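Side-chain contacts in putative hydantoin racemase (Klebsiella pneumoniae subsp. pneumoniae, PDB 3QVL), which probably racemises allantoin, interconverting the D and L forms, and may act likewise on other 5-monosubstituted hydantoins: residues A100-A105 and H130-H135; I114-T117 and T121-I124; I123-L128 and A139-I144. All blocks are in the same frame, centred on the assembly; numbering follows the deposited sequence.

Contact 1: residues A100-A105 and H130-H135; sequences AAMHMA and HQYGFH
Phe134 meets His103 in a T-shaped stack: the edge of the phenyl ring points into one face of the imidazole, with ring centroids 4.8 Å apart and planes at 83°. The leading atoms are CE2 and CZ of Phe134; CZ sits over the centre of the imidazole, and CE2 is 3.5 Å from His103 ND1. The short approach to ND1 is part of the stack and is not a polar bond: ND1 is hydrogen-bonded to Glu99 O in the preceding helical turn, and NE2 to Thr106 OG1 of a neighbouring subunit. Both imidazole nitrogens thus have partners that fix the ring's rotation and turn a face to Phe134. Met102 crosses Phe134 obliquely, its CB 3.6 Å from Phe134 CD2. Its chain runs extended beyond CG (chi2 172°), carrying the sulfur on to Tyr132, where SD lies in the ring plane at the edge, 3.9 Å from CD2, a Met-aromatic contact. SD makes a second, oblique Met-aromatic contact with the Phe134 ring. The Tyr132 hydroxyl is hydrogen-bonded to Asp80. Between the two aromatic residues, Gly133 with its positive phi is the C' residue of a Schellman motif that ends helix 122-132. Helix 97-108 is backed by helix 203-216 through Ala100 and Met104 and by strand 177-180 through Ala101, while Met102 also packs on Phe112 and Ile114 of strand 112-116 and on Leu129 of helix 122-132.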
# COMPACT_ATOMS: atom_id res chain seq x y z
N ALA A 100 8.97 -16.34 -11.63
CA ALA A 100 9.12 -16.27 -13.08
C ALA A 100 7.78 -16.16 -13.81
O ALA A 100 7.65 -15.37 -14.75
CB ALA A 100 9.92 -17.45 -13.59
N ALA A 101 6.80 -16.96 -13.39
CA ALA A 101 5.48 -16.96 -14.01
C ALA A 101 4.76 -15.63 -13.84
O ALA A 101 4.15 -15.13 -14.79
CB ALA A 101 4.62 -18.09 -13.45
N MET A 102 4.85 -15.05 -12.64
CA MET A 102 4.26 -13.75 -12.35
C MET A 102 4.94 -12.64 -13.14
O MET A 102 4.27 -11.75 -13.68
CB MET A 102 4.32 -13.44 -10.85
CG MET A 102 3.42 -14.31 -9.98
SD MET A 102 3.73 -14.04 -8.23
CE MET A 102 2.70 -15.31 -7.50
N HIS A 103 6.27 -12.69 -13.20
CA HIS A 103 7.06 -11.74 -13.98
C HIS A 103 6.67 -11.74 -15.46
O HIS A 103 6.48 -10.68 -16.06
CB HIS A 103 8.56 -12.02 -13.84
CG HIS A 103 9.19 -11.38 -12.64
ND1 HIS A 103 9.01 -11.84 -11.36
CD2 HIS A 103 10.02 -10.31 -12.54
CE1 HIS A 103 9.69 -11.08 -10.51
NE2 HIS A 103 10.31 -10.14 -11.21
N MET A 104 6.54 -12.94 -16.04
CA MET A 104 6.14 -13.09 -17.44
C MET A 104 4.71 -12.61 -17.69
O MET A 104 4.43 -12.02 -18.74
CB MET A 104 6.27 -14.55 -17.89
CG MET A 104 7.70 -15.10 -17.95
SD MET A 104 8.81 -14.25 -19.09
CE MET A 104 9.50 -13.00 -18.02
N ALA A 105 3.83 -12.86 -16.73
CA ALA A 105 2.41 -12.50 -16.85
C ALA A 105 2.20 -11.00 -17.01
O ALA A 105 1.34 -10.57 -17.78
CB ALA A 105 1.63 -13.02 -15.65
N HIS A 130 2.40 -10.32 -2.59
CA HIS A 130 2.78 -9.15 -1.81
C HIS A 130 4.29 -8.96 -1.75
O HIS A 130 4.79 -7.85 -1.91
CB HIS A 130 2.19 -9.22 -0.40
CG HIS A 130 0.72 -8.94 -0.34
ND1 HIS A 130 0.20 -7.69 -0.58
CD2 HIS A 130 -0.34 -9.74 -0.06
CE1 HIS A 130 -1.12 -7.73 -0.45
NE2 HIS A 130 -1.47 -8.96 -0.14
N GLN A 131 5.01 -10.06 -1.51
CA GLN A 131 6.47 -10.04 -1.42
C GLN A 131 7.13 -9.60 -2.73
O GLN A 131 8.06 -8.80 -2.72
CB GLN A 131 7.00 -11.42 -1.00
N TYR A 132 6.63 -10.12 -3.85
CA TYR A 132 7.18 -9.79 -5.17
C TYR A 132 6.64 -8.47 -5.73
O TYR A 132 7.22 -7.90 -6.66
CB TYR A 132 6.95 -10.93 -6.17
CG TYR A 132 7.56 -12.26 -5.79
CD1 TYR A 132 8.73 -12.33 -5.03
CD2 TYR A 132 6.99 -13.46 -6.22
CE1 TYR A 132 9.30 -13.56 -4.69
CE2 TYR A 132 7.56 -14.69 -5.89
CZ TYR A 132 8.71 -14.73 -5.13
OH TYR A 132 9.27 -15.94 -4.80
N GLY A 133 5.53 -8.01 -5.16
CA GLY A 133 4.92 -6.73 -5.54
C GLY A 133 3.95 -6.80 -6.69
O GLY A 133 3.75 -5.81 -7.41
N PHE A 134 3.32 -7.96 -6.88
CA PHE A 134 2.40 -8.18 -7.99
C PHE A 134 0.93 -8.28 -7.57
O PHE A 134 0.08 -8.71 -8.37
CB PHE A 134 2.80 -9.42 -8.81
CG PHE A 134 4.15 -9.31 -9.46
CD1 PHE A 134 4.44 -8.26 -10.33
CD2 PHE A 134 5.12 -10.28 -9.23
CE1 PHE A 134 5.69 -8.17 -10.94
CE2 PHE A 134 6.37 -10.20 -9.84
CZ PHE A 134 6.66 -9.14 -10.69
N HIS A 135 0.63 -7.89 -6.33
CA HIS A 135 -0.73 -7.99 -5.79
C HIS A 135 -1.77 -7.26 -6.64
O HIS A 135 -2.86 -7.79 -6.88
CB HIS A 135 -0.79 -7.51 -4.34
CG HIS A 135 -2.16 -7.59 -3.74
ND1 HIS A 135 -2.97 -6.48 -3.58
CD2 HIS A 135 -2.87 -8.64 -3.27
CE1 HIS A 135 -4.12 -6.85 -3.04
NE2 HIS A 135 -4.08 -8.15 -2.84

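Contact 2: residues I114-T117 and T121-I124; sequences IVTT and TLII. With 5HY ([(4R)-2,5-dioxoimidazolidin-4-yl]acetic acid), chain C.
A small, buried, water-mediated contact joins the C-terminal end of strand 112-116 to the start of helix 122-132, where Thr116 faces Thr121 and Leu122 beside the bound [(4R)-2,5-dioxoimidazolidin-4-yl]acetic acid. The threonine hydroxyls stand 3.7 Å apart, OG1 to OG1, and are bridged by water 1. This water is hydrogen-bonded to Thr121 OG1 at 2.7 Å, to Thr116 OG1 at 3.1 Å and to the ligand carboxylate oxygen OD1 at 2.6 Å; with two protons for three acceptors, it probably shares or alternates them. Water 2 links Thr116 OG1 to the backbone O of Thr121, giving the pair a second bridge. Thr116 OG1 lies anti to its own nitrogen (chi1 -168°), which sends the hydroxyl toward the waters and leaves CG2 to pack against Leu122 CD2 at 3.8 Å. That hydroxyl is also hydrogen-bonded to Gly181 O, and the Thr121 hydroxyl to Leu118 O, so each is anchored outside the water network. Thr117 reaches the ligand directly, its OG1 donating to OD1 over 2.7 Å. Ser182, Gly183, Phe78, Asn10 and Ile45 supply further hydrogen bonds to the ligand. Placing a ligand at the C-terminal end of a parallel strand and the start of the following helix is characteristic of alpha/beta folds, here the ligand pocket of an Asp/Glu/hydantoin racemase.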
# COMPACT_ATOMS: atom_id res chain seq x y z
N ILE A 114 -4.47 -16.66 -11.01
CA ILE A 114 -3.71 -17.84 -10.60
C ILE A 114 -4.64 -19.04 -10.43
O ILE A 114 -5.70 -18.92 -9.81
CB ILE A 114 -2.89 -17.58 -9.30
CG1 ILE A 114 -1.82 -16.51 -9.54
CG2 ILE A 114 -2.24 -18.88 -8.79
CD1 ILE A 114 -1.16 -15.98 -8.28
N VAL A 115 -4.24 -20.18 -10.99
CA VAL A 115 -4.95 -21.43 -10.79
C VAL A 115 -3.99 -22.45 -10.17
O VAL A 115 -3.09 -22.96 -10.84
CB VAL A 115 -5.56 -21.98 -12.11
CG1 VAL A 115 -6.28 -23.31 -11.86
CG2 VAL A 115 -6.52 -20.97 -12.73
N THR A 116 -4.19 -22.72 -8.88
CA THR A 116 -3.36 -23.68 -8.15
C THR A 116 -4.18 -24.93 -7.78
O THR A 116 -5.33 -25.07 -8.23
CB THR A 116 -2.68 -23.03 -6.91
OG1 THR A 116 -1.67 -23.91 -6.39
CG2 THR A 116 -3.69 -22.70 -5.81
N THR A 117 -3.61 -25.83 -6.98
CA THR A 117 -4.23 -27.13 -6.72
C THR A 117 -5.05 -27.18 -5.42
O THR A 117 -6.27 -27.38 -5.47
CB THR A 117 -3.20 -28.29 -6.77
OG1 THR A 117 -2.16 -27.97 -7.72
CG2 THR A 117 -3.86 -29.59 -7.19
N THR A 121 -3.06 -23.68 0.05
CA THR A 121 -1.84 -23.11 -0.52
C THR A 121 -2.08 -21.72 -1.11
O THR A 121 -1.13 -21.04 -1.51
CB THR A 121 -1.20 -24.03 -1.59
OG1 THR A 121 -2.05 -24.09 -2.74
CG2 THR A 121 -0.98 -25.44 -1.04
N LEU A 122 -3.34 -21.30 -1.19
CA LEU A 122 -3.69 -19.98 -1.72
C LEU A 122 -3.06 -18.85 -0.92
O LEU A 122 -2.62 -17.85 -1.49
CB LEU A 122 -5.21 -19.80 -1.81
CG LEU A 122 -5.97 -20.57 -2.90
CD1 LEU A 122 -7.45 -20.64 -2.59
CD2 LEU A 122 -5.74 -19.95 -4.28
N ILE A 123 -3.02 -19.01 0.41
CA ILE A 123 -2.39 -18.03 1.30
C ILE A 123 -0.90 -17.86 1.02
O ILE A 123 -0.36 -16.75 1.12
CB ILE A 123 -2.66 -18.36 2.81
CG1 ILE A 123 -2.30 -17.18 3.72
CG2 ILE A 123 -1.94 -19.64 3.25
CD1 ILE A 123 -3.27 -16.01 3.64
N ILE A 124 -0.23 -18.95 0.66
CA ILE A 124 1.19 -18.94 0.30
C ILE A 124 1.40 -18.12 -0.98
O ILE A 124 2.34 -17.33 -1.07
CB ILE A 124 1.76 -20.38 0.15
CG1 ILE A 124 1.66 -21.13 1.49
CG2 ILE A 124 3.21 -20.35 -0.34
CD1 ILE A 124 1.90 -22.63 1.40
C 5HY C . 4.17 -27.06 -6.32
N 5HY C . 3.48 -27.77 -4.24
O 5HY C . 4.36 -26.40 -7.34
CA 5HY C . 3.40 -26.58 -5.09
CB 5HY C . 1.94 -26.18 -5.41
CG 5HY C . 1.13 -27.18 -6.24
OAB 5HY C . 4.47 -29.80 -4.42
NAF 5HY C . 4.61 -28.29 -6.10
CAI 5HY C . 4.21 -28.69 -4.89
OD1 5HY C . -0.10 -26.97 -6.31
OD2 5HY C . 1.73 -28.12 -6.80
O HOH W 1 -1.71 -26.24 -4.34
O HOH W 2 -0.27 -22.06 -4.36

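Contact 3: residues I123-L128 and A139-I144; sequences IIARHL and AALHAI
In Leu141, chi1 of -62° sets CG anti to the carbonyl carbon and carries it toward the helix, and chi2 of 87° turns CD2 onto Ala125 and Arg126. Arg126 has the same first-torsion arrangement (chi1 -72°) and then runs extended from CG to NE, so its chain passes obliquely by the leucine and brings the guanidinium beside its CD1 branch. The two segments belong to a beta-alpha-beta unit: strand 112-116 leads into helix 122-132, which packs over the sheet before the chain returns as strand 138-143, parallel and adjacent to the first. Between these two segments the strand's touching residue is Leu141. Its CD2 lies 3.7 Å from Ala125 CB and 3.9 Å from CG in the aliphatic part of Arg126. The other branch, CD1, is 4.1 Å from Arg126 NH2, an oblique approach to the guanidinium. Leu122 and Leu129 of the same helix also pack on Leu141, extending the apolar seam along the helix, and Ala143 of the strand packs on Leu122. On the other side of the strand, His142 packs on Arg165 and Ala169 of helix 157-172, and its NE2 is hydrogen-bonded to Asp173, so the two neighbouring residues serve different layers. Arg126, partly exposed, also packs on Arg111 of a neighbouring subunit. A single water ties the polar end of this arginine back to the strand: it donates to Leu141 O at 2.9 Å and accepts a weak hydrogen bond from Arg126 NH1 at 2.8 Å.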
# COMPACT_ATOMS: atom_id res chain seq x y z
N ILE A 123 -3.02 -19.01 0.41
CA ILE A 123 -2.39 -18.03 1.30
C ILE A 123 -0.90 -17.86 1.02
O ILE A 123 -0.36 -16.75 1.12
CB ILE A 123 -2.66 -18.36 2.81
CG1 ILE A 123 -2.30 -17.18 3.72
CG2 ILE A 123 -1.94 -19.64 3.25
CD1 ILE A 123 -3.27 -16.01 3.64
N ILE A 124 -0.23 -18.95 0.66
CA ILE A 124 1.19 -18.94 0.30
C ILE A 124 1.40 -18.12 -0.98
O ILE A 124 2.34 -17.33 -1.07
CB ILE A 124 1.76 -20.38 0.15
CG1 ILE A 124 1.66 -21.13 1.49
CG2 ILE A 124 3.21 -20.35 -0.34
CD1 ILE A 124 1.90 -22.63 1.40
N ALA A 125 0.51 -18.32 -1.95
CA ALA A 125 0.54 -17.56 -3.21
C ALA A 125 0.23 -16.08 -2.98
O ALA A 125 0.83 -15.22 -3.63
CB ALA A 125 -0.42 -18.17 -4.22
N ARG A 126 -0.70 -15.80 -2.06
CA ARG A 126 -1.04 -14.43 -1.68
C ARG A 126 0.16 -13.70 -1.08
O ARG A 126 0.42 -12.54 -1.42
CB ARG A 126 -2.20 -14.41 -0.67
CG ARG A 126 -3.55 -14.75 -1.25
CD ARG A 126 -4.64 -14.61 -0.19
NE ARG A 126 -5.77 -15.50 -0.45
CZ ARG A 126 -6.82 -15.18 -1.20
NH1 ARG A 126 -7.80 -16.06 -1.37
NH2 ARG A 126 -6.91 -13.98 -1.77
N HIS A 127 0.88 -14.38 -0.20
CA HIS A 127 2.07 -13.84 0.44
C HIS A 127 3.16 -13.51 -0.58
O HIS A 127 3.81 -12.47 -0.48
CB HIS A 127 2.61 -14.81 1.49
N LEU A 128 3.34 -14.39 -1.56
CA LEU A 128 4.33 -14.19 -2.62
C LEU A 128 3.97 -13.01 -3.53
O LEU A 128 4.85 -12.28 -3.97
CB LEU A 128 4.52 -15.46 -3.45
CG LEU A 128 5.26 -16.64 -2.82
CD1 LEU A 128 5.45 -17.73 -3.87
CD2 LEU A 128 6.61 -16.24 -2.24
N ALA A 139 -5.71 -10.44 -10.57
CA ALA A 139 -7.15 -10.24 -10.52
C ALA A 139 -7.83 -11.19 -9.53
O ALA A 139 -8.73 -10.78 -8.79
CB ALA A 139 -7.76 -10.39 -11.91
N ALA A 140 -7.40 -12.45 -9.53
CA ALA A 140 -7.97 -13.47 -8.65
C ALA A 140 -7.04 -14.67 -8.48
O ALA A 140 -6.17 -14.92 -9.32
CB ALA A 140 -9.33 -13.93 -9.18
N LEU A 141 -7.25 -15.41 -7.39
CA LEU A 141 -6.54 -16.66 -7.14
C LEU A 141 -7.56 -17.77 -6.95
O LEU A 141 -8.54 -17.60 -6.22
CB LEU A 141 -5.65 -16.55 -5.90
CG LEU A 141 -4.49 -15.55 -5.85
CD1 LEU A 141 -4.97 -14.19 -5.36
CD2 LEU A 141 -3.40 -16.08 -4.94
N HIS A 142 -7.33 -18.90 -7.61
CA HIS A 142 -8.24 -20.03 -7.54
C HIS A 142 -7.51 -21.34 -7.27
O HIS A 142 -6.34 -21.49 -7.62
CB HIS A 142 -9.03 -20.18 -8.84
CG HIS A 142 -9.65 -18.91 -9.33
ND1 HIS A 142 -10.66 -18.26 -8.65
CD2 HIS A 142 -9.43 -18.18 -10.45
CE1 HIS A 142 -11.02 -17.18 -9.32
NE2 HIS A 142 -10.29 -17.11 -10.42
N ALA A 143 -8.21 -22.27 -6.64
CA ALA A 143 -7.72 -23.63 -6.44
C ALA A 143 -8.73 -24.63 -7.00
O ALA A 143 -9.94 -24.41 -6.90
CB ALA A 143 -7.46 -23.89 -4.97
N ILE A 144 -8.23 -25.71 -7.60
CA ILE A 144 -9.09 -26.74 -8.17
C ILE A 144 -9.60 -27.74 -7.13
O ILE A 144 -10.41 -28.62 -7.44
CB ILE A 144 -8.42 -27.49 -9.37
CG1 ILE A 144 -7.13 -28.19 -8.93
CG2 ILE A 144 -8.18 -26.52 -10.53
CD1 ILE A 144 -6.65 -29.27 -9.89
O HOH W 3 -9.27 -17.05 -3.52

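How the contacts relate
Of the elements involved, helix 97-108 comes first along the chain from the N terminus and supplies residues 100-105 of contact 1; strand 112-116, helix 122-132 and strand 138-143 follow. Contact 2 closes a tight loop between strand 112-116 and the helix, and it is nested inside the larger loop that contact 1 closes at the helix's far end. Contact 3 begins on that helix, sharing Ile123 and Ile124 with contact 2, and crosses contact 1 along the chain by reaching strand 138-143. Contacts 2 and 3 meet again in the sheet, where Ile114 and Thr116 probably hydrogen-bond to His142; Met102 touches Ile114, joining contact 1 to contact 2. Helix 122-132 takes part in all three.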